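PDB 3H2G: esterase, which hydrolyses ester bonds as a virulence factor that degrades rice cell walls, with a probable alpha/beta-hydrolase fold. Local coordinates for residues G254-L268 against T283-P296. Residues are numbered along the deposited sequence; the frame is centred on the assembly and turned at random.
Sequences GQVFQDPWAAKVEPL and TLPSIDKVKSYFQP
Trp261 presents one face of its indole to two residues of 283-296. Pro285 CD sits over the six-membered ring, 3.5 Å from its centroid and 7° off the normal, a CH-pi contact. On the same face Tyr293 CD1 lies over the rim of the five-membered ring, 3.5 Å from Trp261 CG, the ring planes inclined at 47°. Pro260, which follows a cis peptide bond, sets its CD near the rim of the opposite face. Tyr293, its CG anti to the backbone N (chi1 -173°), extends between Trp261 and Phe257. The edge of Phe257 points at the tyrosine face in an offset edge-to-face pair, CD2 to Tyr293 CE2 3.6 Å, while Val265 and Val256 flank the two faces of Phe257. Phe294 completes this aromatic cluster, its CE1 3.7 Å from Phe257 CE2. The backbones join at a single antiparallel beta bridge, Phe257 with Phe294: Gln295 N donates to Val256 O (2.8 Å) and Gln258 N to Tyr293 O. The contact sits in the largely helical region between strands 198-205 and 328-332, the kind of insertion that alpha/beta hydrolases carry between core strands. Beside the bridge, the extended Gln258 side chain sends NE2 to Phe294 O (2.8 Å), nearly straight, with the acceptor in the Gln258 amide plane but the donor above the carbonyl plane of Phe294; a weak bond runs to Lys291 O. Gln295, bent at chi2, returns NE2 to Gly254 O (3.0 Å), so each glutamine grips the other segment's backbone. At the far end Lys264 NZ reaches Thr283 O, 3.0 Å away, and Leu268 and Leu284 meet tip to tip. Further out, helix 231-246 backs the cluster: Ile239 touches Phe257 and Phe294, Val240 meets Val265, and Ser236 hydrogen-bonds the Tyr293 hydroxyl.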
loop_
_atom_site.group_PDB
_atom_site.type_symbol
_atom_site.label_atom_id
_atom_site.label_comp_id
_atom_site.label_asym_id
_atom_site.label_seq_id
_atom_site.Cartn_x
_atom_site.Cartn_y
_atom_site.Cartn_z
ATOM N N GLY A 254 27.560 -5.494 3.863
ATOM C CA GLY A 254 28.178 -6.711 4.363
ATOM C C GLY A 254 28.007 -6.914 5.859
ATOM O O GLY A 254 28.238 -8.007 6.376
ATOM N N GLN A 255 27.616 -5.860 6.566
ATOM C CA GLN A 255 27.401 -5.960 8.007
ATOM C C GLN A 255 26.152 -6.788 8.284
ATOM O O GLN A 255 26.031 -7.429 9.333
ATOM C CB GLN A 255 27.215 -4.568 8.619
ATOM C CG GLN A 255 28.480 -3.725 8.667
ATOM C CD GLN A 255 28.214 -2.313 9.154
ATOM O OE1 GLN A 255 27.635 -2.109 10.224
ATOM N NE2 GLN A 255 28.636 -1.331 8.373
ATOM N N VAL A 256 25.235 -6.782 7.322
ATOM C CA VAL A 256 23.963 -7.485 7.453
ATOM C C VAL A 256 23.770 -8.693 6.536
ATOM O O VAL A 256 23.140 -9.674 6.933
ATOM C CB VAL A 256 22.789 -6.498 7.220
ATOM C CG1 VAL A 256 21.456 -7.239 7.230
ATOM C CG2 VAL A 256 22.808 -5.411 8.291
ATOM N N PHE A 257 24.303 -8.623 5.319
ATOM C CA PHE A 257 24.147 -9.715 4.360
ATOM C C PHE A 257 25.462 -10.424 4.068
ATOM O O PHE A 257 26.524 -9.802 4.057
ATOM C CB PHE A 257 23.588 -9.198 3.026
ATOM C CG PHE A 257 22.343 -8.359 3.157
ATOM C CD1 PHE A 257 22.429 -6.991 3.393
ATOM C CD2 PHE A 257 21.083 -8.937 3.026
ATOM C CE1 PHE A 257 21.278 -6.205 3.497
ATOM C CE2 PHE A 257 19.925 -8.163 3.128
ATOM C CZ PHE A 257 20.025 -6.794 3.362
ATOM N N GLN A 258 25.381 -11.727 3.824
ATOM C CA GLN A 258 26.566 -12.512 3.493
ATOM C C GLN A 258 26.860 -12.288 2.013
ATOM O O GLN A 258 26.021 -11.761 1.282
ATOM C CB GLN A 258 26.304 -14.005 3.725
ATOM C CG GLN A 258 26.099 -14.410 5.178
ATOM C CD GLN A 258 26.024 -15.919 5.341
ATOM O OE1 GLN A 258 26.848 -16.650 4.789
ATOM N NE2 GLN A 258 25.045 -16.393 6.104
ATOM N N ASP A 259 28.052 -12.667 1.564
ATOM C CA ASP A 259 28.364 -12.526 0.149
ATOM C C ASP A 259 27.705 -13.714 -0.543
ATOM O O ASP A 259 27.457 -14.742 0.089
ATOM C CB ASP A 259 29.881 -12.536 -0.092
ATOM C CG ASP A 259 30.595 -13.639 0.666
ATOM O OD1 ASP A 259 29.923 -14.545 1.207
ATOM O OD2 ASP A 259 31.845 -13.599 0.715
ATOM N N PRO A 260 27.391 -13.588 -1.842
ATOM C CA PRO A 260 27.598 -12.434 -2.721
ATOM C C PRO A 260 26.417 -11.465 -2.663
ATOM O O PRO A 260 26.364 -10.483 -3.400
ATOM C CB PRO A 260 27.717 -13.086 -4.091
ATOM C CG PRO A 260 26.671 -14.143 -4.007
ATOM C CD PRO A 260 26.886 -14.738 -2.616
ATOM N N TRP A 261 25.477 -11.752 -1.770
ATOM C CA TRP A 261 24.267 -10.953 -1.625
ATOM C C TRP A 261 24.480 -9.501 -1.209
ATOM O O TRP A 261 23.805 -8.602 -1.714
ATOM C CB TRP A 261 23.337 -11.658 -0.640
ATOM C CG TRP A 261 23.284 -13.129 -0.904
ATOM C CD1 TRP A 261 23.662 -14.132 -0.057
ATOM C CD2 TRP A 261 22.896 -13.762 -2.128
ATOM N NE1 TRP A 261 23.537 -15.352 -0.680
ATOM C CE2 TRP A 261 23.068 -15.152 -1.953
ATOM C CE3 TRP A 261 22.421 -13.287 -3.359
ATOM C CZ2 TRP A 261 22.782 -16.075 -2.965
ATOM C CZ3 TRP A 261 22.137 -14.207 -4.366
ATOM C CH2 TRP A 261 22.319 -15.584 -4.160
ATOM N N ALA A 262 25.425 -9.268 -0.307
ATOM C CA ALA A 262 25.702 -7.918 0.174
ATOM C C ALA A 262 25.969 -6.907 -0.943
ATOM O O ALA A 262 25.491 -5.772 -0.892
ATOM C CB ALA A 262 26.884 -7.946 1.151
ATOM N N ALA A 263 26.726 -7.318 -1.954
ATOM C CA ALA A 263 27.065 -6.424 -3.057
ATOM C C ALA A 263 25.966 -6.249 -4.102
ATOM O O ALA A 263 26.016 -5.315 -4.900
ATOM C CB ALA A 263 28.349 -6.910 -3.735
ATOM N N LYS A 264 24.968 -7.122 -4.102
ATOM C CA LYS A 264 23.916 -7.018 -5.107
ATOM C C LYS A 264 22.529 -6.628 -4.612
ATOM O O LYS A 264 21.642 -6.356 -5.422
ATOM C CB LYS A 264 23.797 -8.337 -5.869
ATOM C CG LYS A 264 23.284 -9.489 -5.027
ATOM C CD LYS A 264 22.996 -10.723 -5.880
ATOM C CE LYS A 264 21.868 -10.469 -6.871
ATOM N NZ LYS A 264 21.582 -11.667 -7.721
ATOM N N VAL A 265 22.337 -6.579 -3.300
ATOM C CA VAL A 265 21.015 -6.271 -2.760
ATOM C C VAL A 265 20.499 -4.831 -2.866
ATOM O O VAL A 265 19.324 -4.618 -3.183
ATOM C CB VAL A 265 20.907 -6.732 -1.280
ATOM C CG1 VAL A 265 21.852 -5.927 -0.399
ATOM C CG2 VAL A 265 19.471 -6.597 -0.799
ATOM N N GLU A 266 21.349 -3.838 -2.626
ATOM C CA GLU A 266 20.869 -2.457 -2.679
ATOM C C GLU A 266 20.285 -1.998 -4.021
ATOM O O GLU A 266 19.207 -1.404 -4.057
ATOM C CB GLU A 266 21.966 -1.494 -2.206
ATOM C CG GLU A 266 22.367 -1.723 -0.747
ATOM C CD GLU A 266 23.070 -0.526 -0.122
ATOM O OE1 GLU A 266 24.104 -0.084 -0.667
ATOM O OE2 GLU A 266 22.586 -0.031 0.919
ATOM N N PRO A 267 20.971 -2.280 -5.141
ATOM C CA PRO A 267 20.462 -1.866 -6.457
ATOM C C PRO A 267 19.116 -2.482 -6.861
ATOM O O PRO A 267 18.492 -2.035 -7.820
ATOM C CB PRO A 267 21.581 -2.291 -7.411
ATOM C CG PRO A 267 22.809 -2.216 -6.549
ATOM C CD PRO A 267 22.333 -2.828 -5.257
ATOM N N LEU A 268 18.668 -3.499 -6.131
ATOM C CA LEU A 268 17.408 -4.173 -6.449
ATOM C C LEU A 268 16.162 -3.567 -5.803
ATOM O O LEU A 268 15.041 -3.822 -6.252
ATOM C CB LEU A 268 17.474 -5.640 -6.015
ATOM C CG LEU A 268 18.516 -6.583 -6.615
ATOM C CD1 LEU A 268 18.512 -7.889 -5.827
ATOM C CD2 LEU A 268 18.195 -6.835 -8.090
ATOM N N THR A 283 16.466 -14.548 -8.206
ATOM C CA THR A 283 17.494 -13.517 -8.136
ATOM C C THR A 283 18.177 -13.581 -6.773
ATOM O O THR A 283 19.387 -13.380 -6.661
ATOM C CB THR A 283 16.902 -12.118 -8.356
ATOM O OG1 THR A 283 15.942 -11.835 -7.331
ATOM C CG2 THR A 283 16.222 -12.053 -9.708
ATOM N N LEU A 284 17.388 -13.863 -5.742
ATOM C CA LEU A 284 17.897 -14.002 -4.383
ATOM C C LEU A 284 17.537 -15.413 -3.930
ATOM O O LEU A 284 16.649 -16.046 -4.501
ATOM C CB LEU A 284 17.253 -12.973 -3.449
ATOM C CG LEU A 284 17.526 -11.496 -3.752
ATOM C CD1 LEU A 284 16.883 -10.629 -2.674
ATOM C CD2 LEU A 284 19.028 -11.249 -3.810
ATOM N N PRO A 285 18.226 -15.933 -2.905
ATOM C CA PRO A 285 17.898 -17.289 -2.456
ATOM C C PRO A 285 16.475 -17.431 -1.922
ATOM O O PRO A 285 15.840 -16.446 -1.542
ATOM C CB PRO A 285 18.959 -17.566 -1.391
ATOM C CG PRO A 285 19.288 -16.200 -0.868
ATOM C CD PRO A 285 19.330 -15.361 -2.115
ATOM N N SER A 286 15.973 -18.662 -1.916
ATOM C CA SER A 286 14.637 -18.929 -1.410
ATOM C C SER A 286 14.668 -18.902 0.121
ATOM O O SER A 286 15.735 -19.004 0.732
ATOM C CB SER A 286 14.137 -20.280 -1.932
ATOM O OG SER A 286 15.132 -21.279 -1.806
ATOM N N ILE A 287 13.496 -18.759 0.731
ATOM C CA ILE A 287 13.369 -18.667 2.183
ATOM C C ILE A 287 14.030 -19.793 2.985
ATOM O O ILE A 287 14.476 -19.578 4.112
ATOM C CB ILE A 287 11.878 -18.568 2.583
ATOM C CG1 ILE A 287 11.752 -18.079 4.023
ATOM C CG2 ILE A 287 11.194 -19.912 2.384
ATOM C CD1 ILE A 287 12.256 -16.655 4.225
ATOM N N ASP A 288 14.096 -20.990 2.411
ATOM C CA ASP A 288 14.703 -22.128 3.096
ATOM C C ASP A 288 16.212 -21.960 3.299
ATOM O O ASP A 288 16.824 -22.667 4.105
ATOM C CB ASP A 288 14.421 -23.414 2.314
ATOM C CG ASP A 288 14.875 -23.331 0.871
ATOM O OD1 ASP A 288 15.934 -23.901 0.538
ATOM O OD2 ASP A 288 14.173 -22.685 0.064
ATOM N N LYS A 289 16.807 -21.018 2.572
ATOM C CA LYS A 289 18.242 -20.765 2.670
ATOM C C LYS A 289 18.520 -19.432 3.364
ATOM O O LYS A 289 19.566 -18.817 3.153
ATOM C CB LYS A 289 18.864 -20.744 1.273
ATOM C CG LYS A 289 18.628 -22.007 0.460
ATOM C CD LYS A 289 19.226 -21.872 -0.934
ATOM C CE LYS A 289 18.924 -23.090 -1.793
ATOM N NZ LYS A 289 17.464 -23.250 -2.052
ATOM N N VAL A 290 17.583 -18.993 4.198
ATOM C CA VAL A 290 17.726 -17.727 4.904
ATOM C C VAL A 290 18.995 -17.646 5.758
ATOM O O VAL A 290 19.571 -16.571 5.908
ATOM C CB VAL A 290 16.480 -17.443 5.793
ATOM C CG1 VAL A 290 16.359 -18.492 6.885
ATOM C CG2 VAL A 290 16.567 -16.042 6.380
ATOM N N LYS A 291 19.442 -18.775 6.304
ATOM C CA LYS A 291 20.641 -18.762 7.139
ATOM C C LYS A 291 21.932 -18.555 6.356
ATOM O O LYS A 291 22.976 -18.263 6.939
ATOM C CB LYS A 291 20.734 -20.043 7.968
ATOM C CG LYS A 291 19.741 -20.079 9.120
ATOM C CD LYS A 291 19.930 -21.312 9.985
ATOM C CE LYS A 291 18.941 -21.335 11.142
ATOM N NZ LYS A 291 19.106 -22.564 11.975
ATOM N N SER A 292 21.861 -18.710 5.038
ATOM C CA SER A 292 23.028 -18.511 4.194
ATOM C C SER A 292 22.951 -17.128 3.556
ATOM O O SER A 292 23.889 -16.685 2.894
ATOM C CB SER A 292 23.083 -19.582 3.102
ATOM O OG SER A 292 22.022 -19.424 2.180
ATOM N N TYR A 293 21.829 -16.448 3.771
ATOM C CA TYR A 293 21.603 -15.120 3.203
ATOM C C TYR A 293 22.037 -13.993 4.142
ATOM O O TYR A 293 22.875 -13.164 3.793
ATOM C CB TYR A 293 20.122 -14.954 2.867
ATOM C CG TYR A 293 19.810 -13.678 2.126
ATOM C CD1 TYR A 293 20.298 -13.465 0.835
ATOM C CD2 TYR A 293 19.027 -12.682 2.711
ATOM C CE1 TYR A 293 20.015 -12.293 0.143
ATOM C CE2 TYR A 293 18.736 -11.503 2.029
ATOM C CZ TYR A 293 19.235 -11.317 0.745
ATOM O OH TYR A 293 18.963 -10.161 0.062
ATOM N N PHE A 294 21.446 -13.958 5.330
ATOM C CA PHE A 294 21.787 -12.938 6.314
ATOM C C PHE A 294 23.015 -13.349 7.107
ATOM O O PHE A 294 23.278 -14.541 7.280
ATOM C CB PHE A 294 20.629 -12.736 7.299
ATOM C CG PHE A 294 19.401 -12.146 6.679
ATOM C CD1 PHE A 294 19.416 -10.847 6.183
ATOM C CD2 PHE A 294 18.225 -12.887 6.587
ATOM C CE1 PHE A 294 18.278 -10.290 5.603
ATOM C CE2 PHE A 294 17.078 -12.337 6.007
ATOM C CZ PHE A 294 17.107 -11.037 5.515
ATOM N N GLN A 295 23.771 -12.363 7.581
ATOM C CA GLN A 295 24.933 -12.644 8.417
ATOM C C GLN A 295 24.357 -13.321 9.655
ATOM O O GLN A 295 23.327 -12.888 10.176
ATOM C CB GLN A 295 25.632 -11.344 8.821
ATOM C CG GLN A 295 26.466 -10.715 7.718
ATOM C CD GLN A 295 27.730 -11.501 7.431
ATOM O OE1 GLN A 295 27.964 -12.552 8.023
ATOM N NE2 GLN A 295 28.555 -10.991 6.522
ATOM N N PRO A 296 25.004 -14.391 10.142
ATOM C CA PRO A 296 24.517 -15.104 11.328
ATOM C C PRO A 296 24.320 -14.202 12.551
ATOM O O PRO A 296 23.374 -14.390 13.318
ATOM C CB PRO A 296 25.583 -16.173 11.548
ATOM C CG PRO A 296 26.044 -16.465 10.139
ATOM C CD PRO A 296 26.176 -15.075 9.563
HETATM O O HOH W 1 26.123 -17.350 1.560
#